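Local coordinates for protein flavodoxin-like domain (Synechococcus elongatus PCC 6301, PDB 3HLY) that probably binds a flavin cofactor and takes part in electron transfer, as a flavodoxin-like domain of a cyanobacterial flavoprotein, at residues D15-A20 / G86-Y91; Q19-G24 / Q129-S134; E96-L101 / P116-D121. All coordinates share one frame; numbering follows the deposited sequence.

Contact 1 of 3, residues D15-A20 / G86-Y91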
ATOM      1  N   ASP A  15       6.756   8.159   2.823  1.00 38.63           N
ATOM      2  CA  ASP A  15       6.382   9.222   1.884  1.00 48.52           C
ATOM      3  C   ASP A  15       7.016   8.979   0.511  1.00 44.10           C
ATOM      4  O   ASP A  15       6.344   8.987  -0.525  1.00 42.08           O
ATOM      5  CB  ASP A  15       6.866  10.596   2.366  1.00 57.78           C
ATOM      6  CG  ASP A  15       6.197  11.050   3.646  1.00 73.29           C
ATOM      7  OD1 ASP A  15       4.953  11.208   3.664  1.00 80.58           O
ATOM      8  OD2 ASP A  15       6.925  11.259   4.639  1.00 74.90           O
ATOM      9  N   ARG A  16       8.323   8.757   0.541  1.00 30.85           N
ATOM     10  CA  ARG A  16       9.138   8.577  -0.648  1.00 35.57           C
ATOM     11  C   ARG A  16       8.928   7.282  -1.431  1.00 33.60           C
ATOM     12  O   ARG A  16       8.937   7.283  -2.655  1.00 27.67           O
ATOM     13  CB  ARG A  16      10.600   8.714  -0.242  1.00 43.91           C
ATOM     14  CG  ARG A  16      11.464   9.374  -1.264  1.00 55.79           C
ATOM     15  CD  ARG A  16      12.630  10.042  -0.573  1.00 67.97           C
ATOM     16  NE  ARG A  16      12.209  11.111   0.328  1.00 75.30           N
ATOM     17  CZ  ARG A  16      13.048  11.821   1.076  1.00 81.85           C
ATOM     18  NH1 ARG A  16      14.351  11.570   1.037  1.00 75.89           N
ATOM     19  NH2 ARG A  16      12.586  12.791   1.855  1.00 86.22           N
ATOM     20  N   LEU A  17       8.764   6.174  -0.734  1.00 21.77           N
ATOM     21  CA  LEU A  17       8.529   4.920  -1.431  1.00 28.42           C
ATOM     22  C   LEU A  17       7.105   4.976  -1.992  1.00 28.10           C
ATOM     23  O   LEU A  17       6.867   4.634  -3.145  1.00 26.80           O
ATOM     24  CB  LEU A  17       8.663   3.756  -0.465  1.00 27.15           C
ATOM     25  CG  LEU A  17      10.023   3.627   0.219  1.00 22.86           C
ATOM     26  CD1 LEU A  17       9.875   2.898   1.545  1.00 29.61           C
ATOM     27  CD2 LEU A  17      10.962   2.911  -0.698  1.00 25.07           C
ATOM     28  N   SER A  18       6.168   5.445  -1.174  1.00 23.43           N
ATOM     29  CA  SER A  18       4.773   5.529  -1.608  1.00 25.94           C
ATOM     30  C   SER A  18       4.601   6.484  -2.796  1.00 31.14           C
ATOM     31  O   SER A  18       3.806   6.210  -3.692  1.00 35.37           O
ATOM     32  CB  SER A  18       3.863   5.916  -0.429  1.00 25.57           C
ATOM     33  OG  SER A  18       4.038   7.266  -0.009  1.00 36.97           O
ATOM     34  N   GLN A  19       5.362   7.581  -2.828  1.00 24.98           N
ATOM     35  CA  GLN A  19       5.278   8.535  -3.936  1.00 18.59           C
ATOM     36  C   GLN A  19       5.831   7.935  -5.231  1.00 31.48           C
ATOM     37  O   GLN A  19       5.305   8.179  -6.313  1.00 25.88           O
ATOM     38  CB  GLN A  19       6.064   9.808  -3.607  1.00 26.21           C
ATOM     39  CG  GLN A  19       5.297  10.835  -2.812  1.00 44.32           C
ATOM     40  CD  GLN A  19       6.194  11.947  -2.297  1.00 49.16           C
ATOM     41  OE1 GLN A  19       7.278  12.195  -2.841  1.00 46.61           O
ATOM     42  NE2 GLN A  19       5.746  12.625  -1.249  1.00 52.30           N
ATOM     43  N   ALA A  20       6.919   7.177  -5.105  1.00 24.07           N
ATOM     44  CA  ALA A  20       7.556   6.518  -6.234  1.00 22.25           C
ATOM     45  C   ALA A  20       6.573   5.500  -6.844  1.00 20.63           C
ATOM     46  O   ALA A  20       6.441   5.414  -8.059  1.00 36.76           O
ATOM     47  CB  ALA A  20       8.820   5.812  -5.771  1.00 19.99           C
ATOM     48  N   GLY A  86      -0.571  -4.541  -2.809  1.00 29.26           N
ATOM     49  CA  GLY A  86       0.827  -4.248  -3.076  1.00 19.90           C
ATOM     50  C   GLY A  86       1.423  -3.865  -1.740  1.00 25.08           C
ATOM     51  O   GLY A  86       0.947  -2.937  -1.093  1.00 35.36           O
ATOM     52  N   LEU A  87       2.445  -4.587  -1.305  1.00 23.26           N
ATOM     53  CA  LEU A  87       3.087  -4.292  -0.036  1.00 25.86           C
ATOM     54  C   LEU A  87       4.518  -3.779  -0.246  1.00 25.07           C
ATOM     55  O   LEU A  87       5.205  -4.201  -1.170  1.00 28.53           O
ATOM     56  CB  LEU A  87       3.110  -5.559   0.827  1.00 15.63           C
ATOM     57  CG  LEU A  87       1.727  -6.040   1.278  1.00 30.20           C
ATOM     58  CD1 LEU A  87       1.826  -7.403   1.945  1.00 27.51           C
ATOM     59  CD2 LEU A  87       1.121  -5.017   2.240  1.00 28.98           C
ATOM     60  N   PHE A  88       4.937  -2.846   0.597  1.00 31.56           N
ATOM     61  CA  PHE A  88       6.297  -2.314   0.550  1.00 33.27           C
ATOM     62  C   PHE A  88       6.776  -2.039   1.968  1.00 43.31           C
ATOM     63  O   PHE A  88       6.036  -1.513   2.801  1.00 40.88           O
ATOM     64  CB  PHE A  88       6.384  -1.045  -0.314  1.00 34.98           C
ATOM     65  CG  PHE A  88       5.762   0.189   0.296  1.00 29.24           C
ATOM     66  CD1 PHE A  88       6.482   0.989   1.173  1.00 27.65           C
ATOM     67  CD2 PHE A  88       4.483   0.603  -0.087  1.00 36.55           C
ATOM     68  CE1 PHE A  88       5.946   2.193   1.654  1.00 32.33           C
ATOM     69  CE2 PHE A  88       3.935   1.808   0.390  1.00 31.43           C
ATOM     70  CZ  PHE A  88       4.667   2.606   1.258  1.00 21.84           C
ATOM     71  N   ASP A  89       8.010  -2.431   2.252  1.00 49.75           N
ATOM     72  CA  ASP A  89       8.574  -2.208   3.573  1.00 45.79           C
ATOM     73  C   ASP A  89       8.922  -0.726   3.694  1.00 40.74           C
ATOM     74  O   ASP A  89       9.656  -0.186   2.867  1.00 39.89           O
ATOM     75  CB  ASP A  89       9.819  -3.071   3.752  1.00 56.94           C
ATOM     76  CG  ASP A  89      10.320  -3.077   5.178  1.00 63.58           C
ATOM     77  OD1 ASP A  89      11.045  -4.030   5.542  1.00 74.19           O
ATOM     78  OD2 ASP A  89       9.996  -2.130   5.934  1.00 61.89           O
ATOM     79  N   SER A  90       8.386  -0.073   4.720  1.00 31.20           N
ATOM     80  CA  SER A  90       8.632   1.345   4.933  1.00 37.79           C
ATOM     81  C   SER A  90       9.998   1.667   5.547  1.00 47.87           C
ATOM     82  O   SER A  90      10.434   2.825   5.530  1.00 44.14           O
ATOM     83  CB  SER A  90       7.525   1.927   5.806  1.00 47.55           C
ATOM     84  OG  SER A  90       7.455   1.255   7.046  1.00 62.07           O
ATOM     85  N   TYR A  91      10.668   0.639   6.071  1.00 48.59           N
ATOM     86  CA  TYR A  91      11.977   0.781   6.714  1.00 48.07           C
ATOM     87  C   TYR A  91      11.881   1.750   7.887  1.00 50.94           C
ATOM     88  O   TYR A  91      12.685   2.673   8.009  1.00 51.37           O
ATOM     89  CB  TYR A  91      13.027   1.278   5.718  1.00 51.72           C
ATOM     90  CG  TYR A  91      14.459   1.074   6.168  1.00 65.04           C
ATOM     91  CD1 TYR A  91      14.892  -0.165   6.650  1.00 80.10           C
ATOM     92  CD2 TYR A  91      15.395   2.105   6.080  1.00 75.29           C
ATOM     93  CE1 TYR A  91      16.224  -0.371   7.034  1.00 85.31           C
ATOM     94  CE2 TYR A  91      16.731   1.911   6.461  1.00 80.83           C
ATOM     95  CZ  TYR A  91      17.136   0.672   6.936  1.00 83.99           C
ATOM     96  OH  TYR A  91      18.447   0.479   7.313  1.00 87.79           O
TER

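Contact 2 of 3, residues Q19-G24 / Q129-S134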
ATOM      1  N   GLN A  19       5.362   7.581  -2.828  1.00 24.98           N
ATOM      2  CA  GLN A  19       5.278   8.535  -3.936  1.00 18.59           C
ATOM      3  C   GLN A  19       5.831   7.935  -5.231  1.00 31.48           C
ATOM      4  O   GLN A  19       5.305   8.179  -6.313  1.00 25.88           O
ATOM      5  CB  GLN A  19       6.064   9.808  -3.607  1.00 26.21           C
ATOM      6  CG  GLN A  19       5.297  10.835  -2.812  1.00 44.32           C
ATOM      7  CD  GLN A  19       6.194  11.947  -2.297  1.00 49.16           C
ATOM      8  OE1 GLN A  19       7.278  12.195  -2.841  1.00 46.61           O
ATOM      9  NE2 GLN A  19       5.746  12.625  -1.249  1.00 52.30           N
ATOM     10  N   ALA A  20       6.919   7.177  -5.105  1.00 24.07           N
ATOM     11  CA  ALA A  20       7.556   6.518  -6.234  1.00 22.25           C
ATOM     12  C   ALA A  20       6.573   5.500  -6.844  1.00 20.63           C
ATOM     13  O   ALA A  20       6.441   5.414  -8.059  1.00 36.76           O
ATOM     14  CB  ALA A  20       8.820   5.812  -5.771  1.00 19.99           C
ATOM     15  N   ILE A  21       5.895   4.729  -6.008  1.00 15.99           N
ATOM     16  CA  ILE A  21       4.915   3.756  -6.515  1.00 19.75           C
ATOM     17  C   ILE A  21       3.772   4.539  -7.152  1.00 27.67           C
ATOM     18  O   ILE A  21       3.274   4.163  -8.222  1.00 23.10           O
ATOM     19  CB  ILE A  21       4.344   2.879  -5.373  1.00 25.66           C
ATOM     20  CG1 ILE A  21       5.434   1.975  -4.803  1.00 32.01           C
ATOM     21  CG2 ILE A  21       3.223   1.965  -5.883  1.00 29.39           C
ATOM     22  CD1 ILE A  21       5.071   1.402  -3.392  1.00 19.55           C
ATOM     23  N   GLY A  22       3.360   5.624  -6.491  1.00 20.49           N
ATOM     24  CA  GLY A  22       2.275   6.448  -7.008  1.00 18.42           C
ATOM     25  C   GLY A  22       2.610   7.033  -8.382  1.00 24.53           C
ATOM     26  O   GLY A  22       1.766   7.088  -9.271  1.00 26.39           O
ATOM     27  N   ARG A  23       3.857   7.466  -8.565  1.00 25.07           N
ATOM     28  CA  ARG A  23       4.289   8.029  -9.852  1.00 36.68           C
ATOM     29  C   ARG A  23       4.154   6.983 -10.963  1.00 34.08           C
ATOM     30  O   ARG A  23       3.694   7.275 -12.070  1.00 26.99           O
ATOM     31  CB  ARG A  23       5.763   8.472  -9.768  1.00 44.48           C
ATOM     32  CG  ARG A  23       6.009   9.943  -9.956  1.00 53.95           C
ATOM     33  CD  ARG A  23       7.478  10.274  -9.686  1.00 60.14           C
ATOM     34  NE  ARG A  23       7.917   9.673  -8.428  1.00 62.29           N
ATOM     35  CZ  ARG A  23       9.051   9.959  -7.799  1.00 62.70           C
ATOM     36  NH1 ARG A  23       9.891  10.858  -8.299  1.00 74.63           N
ATOM     37  NH2 ARG A  23       9.349   9.334  -6.669  1.00 59.06           N
ATOM     38  N   GLY A  24       4.585   5.762 -10.670  1.00 27.06           N
ATOM     39  CA  GLY A  24       4.508   4.706 -11.654  1.00 27.81           C
ATOM     40  C   GLY A  24       3.061   4.460 -12.030  1.00 34.83           C
ATOM     41  O   GLY A  24       2.733   4.295 -13.198  1.00 35.92           O
ATOM     42  N   GLN A 129      13.380   3.026  -8.219  1.00 37.92           N
ATOM     43  CA  GLN A 129      13.057   2.655  -9.594  1.00 41.10           C
ATOM     44  C   GLN A 129      12.144   1.439  -9.558  1.00 36.21           C
ATOM     45  O   GLN A 129      11.227   1.326 -10.366  1.00 39.24           O
ATOM     46  CB  GLN A 129      14.319   2.311 -10.390  1.00 52.71           C
ATOM     47  CG  GLN A 129      14.048   1.929 -11.845  1.00 61.71           C
ATOM     48  CD  GLN A 129      13.379   3.051 -12.638  1.00 74.47           C
ATOM     49  OE1 GLN A 129      13.956   4.128 -12.826  1.00 79.54           O
ATOM     50  NE2 GLN A 129      12.155   2.805 -13.100  1.00 69.70           N
ATOM     51  N   GLN A 130      12.403   0.532  -8.618  1.00 23.88           N
ATOM     52  CA  GLN A 130      11.599  -0.671  -8.466  1.00 28.06           C
ATOM     53  C   GLN A 130      10.173  -0.316  -7.994  1.00 21.04           C
ATOM     54  O   GLN A 130       9.195  -0.940  -8.416  1.00 29.01           O
ATOM     55  CB  GLN A 130      12.275  -1.629  -7.485  1.00 32.68           C
ATOM     56  CG  GLN A 130      11.550  -2.956  -7.329  1.00 39.48           C
ATOM     57  CD  GLN A 130      12.211  -3.847  -6.306  1.00 49.76           C
ATOM     58  OE1 GLN A 130      13.209  -3.460  -5.680  1.00 56.56           O
ATOM     59  NE2 GLN A 130      11.662  -5.047  -6.116  1.00 46.97           N
ATOM     60  N   CYS A 131      10.058   0.651  -7.094  1.00 21.19           N
ATOM     61  CA  CYS A 131       8.741   1.128  -6.655  1.00 21.84           C
ATOM     62  C   CYS A 131       7.973   1.695  -7.865  1.00 23.94           C
ATOM     63  O   CYS A 131       6.777   1.420  -8.053  1.00 25.05           O
ATOM     64  CB  CYS A 131       8.888   2.271  -5.660  1.00 28.88           C
ATOM     65  SG  CYS A 131       9.410   1.787  -4.031  1.00 35.22           S
ATOM     66  N   GLU A 132       8.654   2.519  -8.659  1.00 19.38           N
ATOM     67  CA  GLU A 132       8.018   3.122  -9.826  1.00 21.15           C
ATOM     68  C   GLU A 132       7.616   2.052 -10.820  1.00 25.62           C
ATOM     69  O   GLU A 132       6.525   2.102 -11.388  1.00 24.77           O
ATOM     70  CB  GLU A 132       8.950   4.120 -10.509  1.00 25.08           C
ATOM     71  CG  GLU A 132       8.301   4.865 -11.655  1.00 40.55           C
ATOM     72  CD  GLU A 132       9.208   5.944 -12.224  1.00 66.77           C
ATOM     73  OE1 GLU A 132       9.631   5.807 -13.394  1.00 80.18           O
ATOM     74  OE2 GLU A 132       9.500   6.920 -11.494  1.00 64.28           O
ATOM     75  N   GLU A 133       8.496   1.077 -11.027  1.00 24.08           N
ATOM     76  CA  GLU A 133       8.190  -0.001 -11.959  1.00 23.92           C
ATOM     77  C   GLU A 133       7.041  -0.862 -11.440  1.00 23.54           C
ATOM     78  O   GLU A 133       6.238  -1.350 -12.219  1.00 25.42           O
ATOM     79  CB  GLU A 133       9.412  -0.897 -12.193  1.00 29.73           C
ATOM     80  CG  GLU A 133       9.179  -1.888 -13.320  1.00 46.67           C
ATOM     81  CD  GLU A 133       9.014  -1.192 -14.669  1.00 66.35           C
ATOM     82  OE1 GLU A 133       8.286  -1.723 -15.535  1.00 64.58           O
ATOM     83  OE2 GLU A 133       9.623  -0.118 -14.865  1.00 73.20           O
ATOM     84  N   SER A 134       6.969  -1.049 -10.123  1.00 22.16           N
ATOM     85  CA  SER A 134       5.897  -1.841  -9.533  1.00 21.60           C
ATOM     86  C   SER A 134       4.566  -1.136  -9.765  1.00 29.84           C
ATOM     87  O   SER A 134       3.555  -1.796 -10.036  1.00 27.53           O
ATOM     88  CB  SER A 134       6.110  -2.021  -8.018  1.00 19.57           C
ATOM     89  OG  SER A 134       7.314  -2.699  -7.744  1.00 18.45           O
TER

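Contact 3 of 3, residues E96-L101 / P116-D121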
ATOM      1  N   GLU A  96       5.757  -4.011  11.469  1.00 66.01           N
ATOM      2  CA  GLU A  96       5.234  -5.325  11.128  1.00 65.34           C
ATOM      3  C   GLU A  96       5.910  -5.887   9.883  1.00 62.83           C
ATOM      4  O   GLU A  96       6.146  -5.167   8.915  1.00 62.91           O
ATOM      5  CB  GLU A  96       3.727  -5.249  10.868  1.00 65.16           C
ATOM      6  CG  GLU A  96       2.863  -5.831  11.966  1.00 75.96           C
ATOM      7  CD  GLU A  96       1.487  -6.226  11.458  1.00 88.80           C
ATOM      8  OE1 GLU A  96       0.780  -5.353  10.900  1.00 91.62           O
ATOM      9  OE2 GLU A  96       1.117  -7.411  11.617  1.00 85.46           O
ATOM     10  N   PRO A  97       6.225  -7.189   9.892  1.00 59.74           N
ATOM     11  CA  PRO A  97       6.875  -7.855   8.756  1.00 56.92           C
ATOM     12  C   PRO A  97       5.950  -7.956   7.537  1.00 43.85           C
ATOM     13  O   PRO A  97       4.752  -8.199   7.680  1.00 35.53           O
ATOM     14  CB  PRO A  97       7.219  -9.240   9.313  1.00 54.31           C
ATOM     15  CG  PRO A  97       7.270  -9.028  10.809  1.00 55.70           C
ATOM     16  CD  PRO A  97       6.119  -8.099  11.045  1.00 53.89           C
ATOM     17  N   ILE A  98       6.506  -7.781   6.344  1.00 38.43           N
ATOM     18  CA  ILE A  98       5.715  -7.871   5.115  1.00 38.03           C
ATOM     19  C   ILE A  98       4.910  -9.166   5.076  1.00 30.14           C
ATOM     20  O   ILE A  98       3.709  -9.157   4.824  1.00 45.28           O
ATOM     21  CB  ILE A  98       6.632  -7.800   3.851  1.00 45.08           C
ATOM     22  CG1 ILE A  98       6.789  -6.344   3.410  1.00 40.71           C
ATOM     23  CG2 ILE A  98       6.057  -8.641   2.720  1.00 40.16           C
ATOM     24  CD1 ILE A  98       7.675  -6.168   2.212  1.00 42.95           C
ATOM     25  N   ASP A  99       5.583 -10.278   5.350  1.00 32.42           N
ATOM     26  CA  ASP A  99       4.969 -11.600   5.331  1.00 39.83           C
ATOM     27  C   ASP A  99       3.681 -11.707   6.154  1.00 44.73           C
ATOM     28  O   ASP A  99       2.708 -12.328   5.718  1.00 47.40           O
ATOM     29  CB  ASP A  99       5.990 -12.627   5.813  1.00 49.31           C
ATOM     30  CG  ASP A  99       7.357 -12.439   5.166  1.00 64.74           C
ATOM     31  OD1 ASP A  99       7.747 -13.283   4.333  1.00 67.02           O
ATOM     32  OD2 ASP A  99       8.043 -11.436   5.487  1.00 64.31           O
ATOM     33  N   ALA A 100       3.674 -11.099   7.341  1.00 45.00           N
ATOM     34  CA  ALA A 100       2.508 -11.135   8.217  1.00 42.89           C
ATOM     35  C   ALA A 100       1.292 -10.471   7.561  1.00 45.13           C
ATOM     36  O   ALA A 100       0.195 -11.032   7.568  1.00 43.22           O
ATOM     37  CB  ALA A 100       2.831 -10.446   9.545  1.00 41.83           C
ATOM     38  N   LEU A 101       1.492  -9.276   7.006  1.00 42.86           N
ATOM     39  CA  LEU A 101       0.419  -8.554   6.334  1.00 36.87           C
ATOM     40  C   LEU A 101      -0.030  -9.354   5.131  1.00 33.48           C
ATOM     41  O   LEU A 101      -1.219  -9.532   4.911  1.00 39.84           O
ATOM     42  CB  LEU A 101       0.889  -7.179   5.844  1.00 47.17           C
ATOM     43  CG  LEU A 101       1.112  -6.052   6.849  1.00 52.10           C
ATOM     44  CD1 LEU A 101      -0.183  -5.767   7.595  1.00 39.97           C
ATOM     45  CD2 LEU A 101       2.210  -6.449   7.816  1.00 67.65           C
ATOM     46  N   PRO A 116       6.178  -8.174  -3.394  1.00 36.97           N
ATOM     47  CA  PRO A 116       6.448  -7.305  -2.250  1.00 25.81           C
ATOM     48  C   PRO A 116       7.780  -6.557  -2.408  1.00 36.15           C
ATOM     49  O   PRO A 116       8.778  -7.147  -2.801  1.00 36.02           O
ATOM     50  CB  PRO A 116       6.458  -8.286  -1.081  1.00 32.78           C
ATOM     51  CG  PRO A 116       5.383  -9.280  -1.490  1.00 36.91           C
ATOM     52  CD  PRO A 116       5.717  -9.508  -2.958  1.00 38.52           C
ATOM     53  N   ILE A 117       7.793  -5.261  -2.105  1.00 38.86           N
ATOM     54  CA  ILE A 117       9.018  -4.484  -2.227  1.00 34.48           C
ATOM     55  C   ILE A 117       9.755  -4.485  -0.889  1.00 37.86           C
ATOM     56  O   ILE A 117       9.456  -3.688  -0.005  1.00 41.51           O
ATOM     57  CB  ILE A 117       8.714  -3.045  -2.645  1.00 30.59           C
ATOM     58  CG1 ILE A 117       8.043  -3.045  -4.020  1.00 33.01           C
ATOM     59  CG2 ILE A 117      10.003  -2.225  -2.669  1.00 29.56           C
ATOM     60  CD1 ILE A 117       7.356  -1.711  -4.360  1.00 33.19           C
ATOM     61  N   ARG A 118      10.735  -5.373  -0.768  1.00 32.88           N
ATOM     62  CA  ARG A 118      11.507  -5.530   0.461  1.00 30.06           C
ATOM     63  C   ARG A 118      12.731  -4.621   0.590  1.00 41.26           C
ATOM     64  O   ARG A 118      13.744  -4.837  -0.061  1.00 50.52           O
ATOM     65  CB  ARG A 118      11.937  -6.990   0.577  1.00 33.10           C
ATOM     66  CG  ARG A 118      10.777  -7.965   0.416  1.00 41.37           C
ATOM     67  CD  ARG A 118      11.199  -9.418   0.523  1.00 36.58           C
ATOM     68  NE  ARG A 118      10.068 -10.307   0.273  1.00 33.56           N
ATOM     69  CZ  ARG A 118       9.205 -10.721   1.196  1.00 41.43           C
ATOM     70  NH1 ARG A 118       8.205 -11.521   0.853  1.00 43.24           N
ATOM     71  NH2 ARG A 118       9.345 -10.365   2.461  1.00 37.52           N
ATOM     72  N   VAL A 119      12.640  -3.606   1.440  1.00 39.83           N
ATOM     73  CA  VAL A 119      13.766  -2.708   1.645  1.00 55.87           C
ATOM     74  C   VAL A 119      14.428  -3.028   2.989  1.00 63.54           C
ATOM     75  O   VAL A 119      13.793  -2.958   4.043  1.00 59.83           O
ATOM     76  CB  VAL A 119      13.319  -1.226   1.611  1.00 61.03           C
ATOM     77  CG1 VAL A 119      12.647  -0.923   0.284  1.00 64.31           C
ATOM     78  CG2 VAL A 119      12.375  -0.931   2.753  1.00 66.08           C
ATOM     79  N   LYS A 120      15.705  -3.400   2.938  1.00 69.80           N
ATOM     80  CA  LYS A 120      16.461  -3.758   4.136  1.00 77.58           C
ATOM     81  C   LYS A 120      17.672  -2.852   4.290  1.00 87.03           C
ATOM     82  O   LYS A 120      18.758  -3.300   4.665  1.00 99.66           O
ATOM     83  CB  LYS A 120      16.909  -5.221   4.052  1.00 71.77           C
ATOM     84  N   ASP A 121      17.474  -1.573   3.992  1.00 83.11           N
ATOM     85  CA  ASP A 121      18.530  -0.574   4.085  1.00 81.06           C
ATOM     86  C   ASP A 121      18.001   0.734   3.511  1.00 76.42           C
ATOM     87  O   ASP A 121      16.866   0.803   3.038  1.00 74.98           O
ATOM     88  CB  ASP A 121      19.756  -1.028   3.304  1.00 79.59           C
TER

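Contact 1 of 3, residues D15-A20 / G86-Y91
Leu17 and Ser18, on the first helix of the flavodoxin-like fold, lie against Phe88 at the C-terminal end of parallel strand 84-88. In this alpha/beta sandwich, helix 14-27 packs on one face of the five-stranded sheet, and the contact is buried and almost wholly apolar. Leu17 reaches over with two parts of its side chain. Its CB sits 3.8 Å from Phe88 CE1, the two side chains running at a slant to each other. Leu17 CD1 touches the ring too and reaches the turn beyond the strand, where it lies 3.4 Å from Asp89 O and 3.9 Å from Ser90 CA. Leu17 also touches Ile127 and Cys131 of helix 125-144. One residue on, Ser18 offers its CB to the tip of the ring, 3.8 Å from Phe88 CZ. The ring can meet both residues because its CG stands between the backbone N and the carbonyl carbon (chi1 72°), which brings the phenyl group across to the helix. Ser18 OG stays on its own helix, hydrogen-bonded to Ser14 O one turn back. Past Phe88 the chain turns, and Ser90 OG is bonded to Thr59 O of the neighbouring loop. An Asx turn shapes this bend: Tyr91 N donates to Asp89 OD2 over 2.9 Å, reaching the oxygen from above the carboxylate plane.

Contact 2 of 3, residues Q19-G24 / Q129-S134
Cys131 and Glu132 press helix 125-144 against Ala20, Ile21 and Gly24 of helix 14-27, the pair of helices that lie side by side on one face of the flavodoxin-like sheet. The short segments approach to 6.5 Å between axes and cross at -39°, close enough for backbone to meet backbone. Cys131 points its CB at the other helix, where it fits between two side chains: Ala20 CB at 3.5 Å and Ile21 CG1 at 3.6 Å. With SG anti to the carbonyl carbon (chi1 -74°), the sulfur of Cys131 lies beside Ile21 CG1, 4.1 Å away. Cys131 O takes a CA-H...O contact from Ile21. The next residue, Glu132, makes two more such contacts, its CA giving to Ala20 O and its carbonyl O receiving from Gly24 CA at 3.3 Å. The missing side chain of Gly24 matters here, because a CB would collide with Glu132 O. That oxygen also accepts from Thr136 OG1 farther along its helix. The Glu132 side chain runs out extended, with CG 3.8 Å from Gly24 CA, toward the exposed Arg23. Their opposite charges lie near each other without forming a salt bridge, the carboxylate oxygen standing well out of the guanidinium plane. At the segment's end, Ser134 OG turns back to Gln130 O at 2.7 Å, and Ser134 N reaches that same oxygen from its opposite face.

Contact 3 of 3, residues E96-L101 / P116-D121
Ile98, in the first turn of helix 98-107, is the residue on which the chain at Pro116 to Arg118 rests, and it carries the close-packed part of this contact. Its two methyls have separate jobs. Ile98 CG2 lies 3.8 Å from Pro116 CB and 3.7 Å from Arg118 NH2, beside the guanidinium, at a slant. Ile98 CD1 extends farther along segment 116-121, 3.8 Å from Ile117 O and 4.0 Å from Arg118 CG. It thus touches both the backbone and the aliphatic start of the arginine, while Thr59 and Asp89 touch Ile98 from the loops at the strand ends. An alanine here would probably open a gap beside Pro116 and leave the Arg118 side chain with little apolar surface to lie along.

The solvent side is looser and polar. Arg118 leaves the chain with CG anti to the carbonyl carbon (chi1 -51°) and stays extended as far as NE, which carries its guanidinium back across Ile98 to the exposed Asp99. There Arg118 NH2 forms a salt bridge with Asp99 OD2 at 3.5 Å. The hydrogen bond within it is weak, though fairly straight at 153°. The oxygen sits near the guanidinium plane at its edge, but the two planar groups are turned 38° from each other, and Asp99 OD1 stands 3.8 Å from Arg118 NH2. A single long bond of this kind probably gives less fixation than the buried isoleucine does. The CB of Ile117 is turned away from the helix, and its side chain touches Phe88 and Cys131. Apolar packing flanked by a salt bridge at the surface here ties the start of helix 98-107 to the chain leading into helix 125-144, within the parallel alpha/beta sandwich of the flavodoxin-like fold.

In the fold
Contacts 1 and 2 start from the same part of helix 14-27 and lie about 9 Å apart, centre to centre; Leu17 CD2 touches Cys131 SG at 3.8 Å, so the helix meets strand 84-88 and helix 125-144 together. Contact 3 follows contact 1 along the chain and is nested within the loop that contact 2 closes. Its centre is about 10 Å from that of contact 1 and about 16 Å from that of contact 2. Ile117 joins all three: its backbone pairs with Leu87 and Asp89, and its CD1 packs against Ile21, Cys131 and Ser134. Helices distant in sequence thereby meet near the C-terminal end of strand 84-88, the sheet end where flavodoxins typically bind flavin.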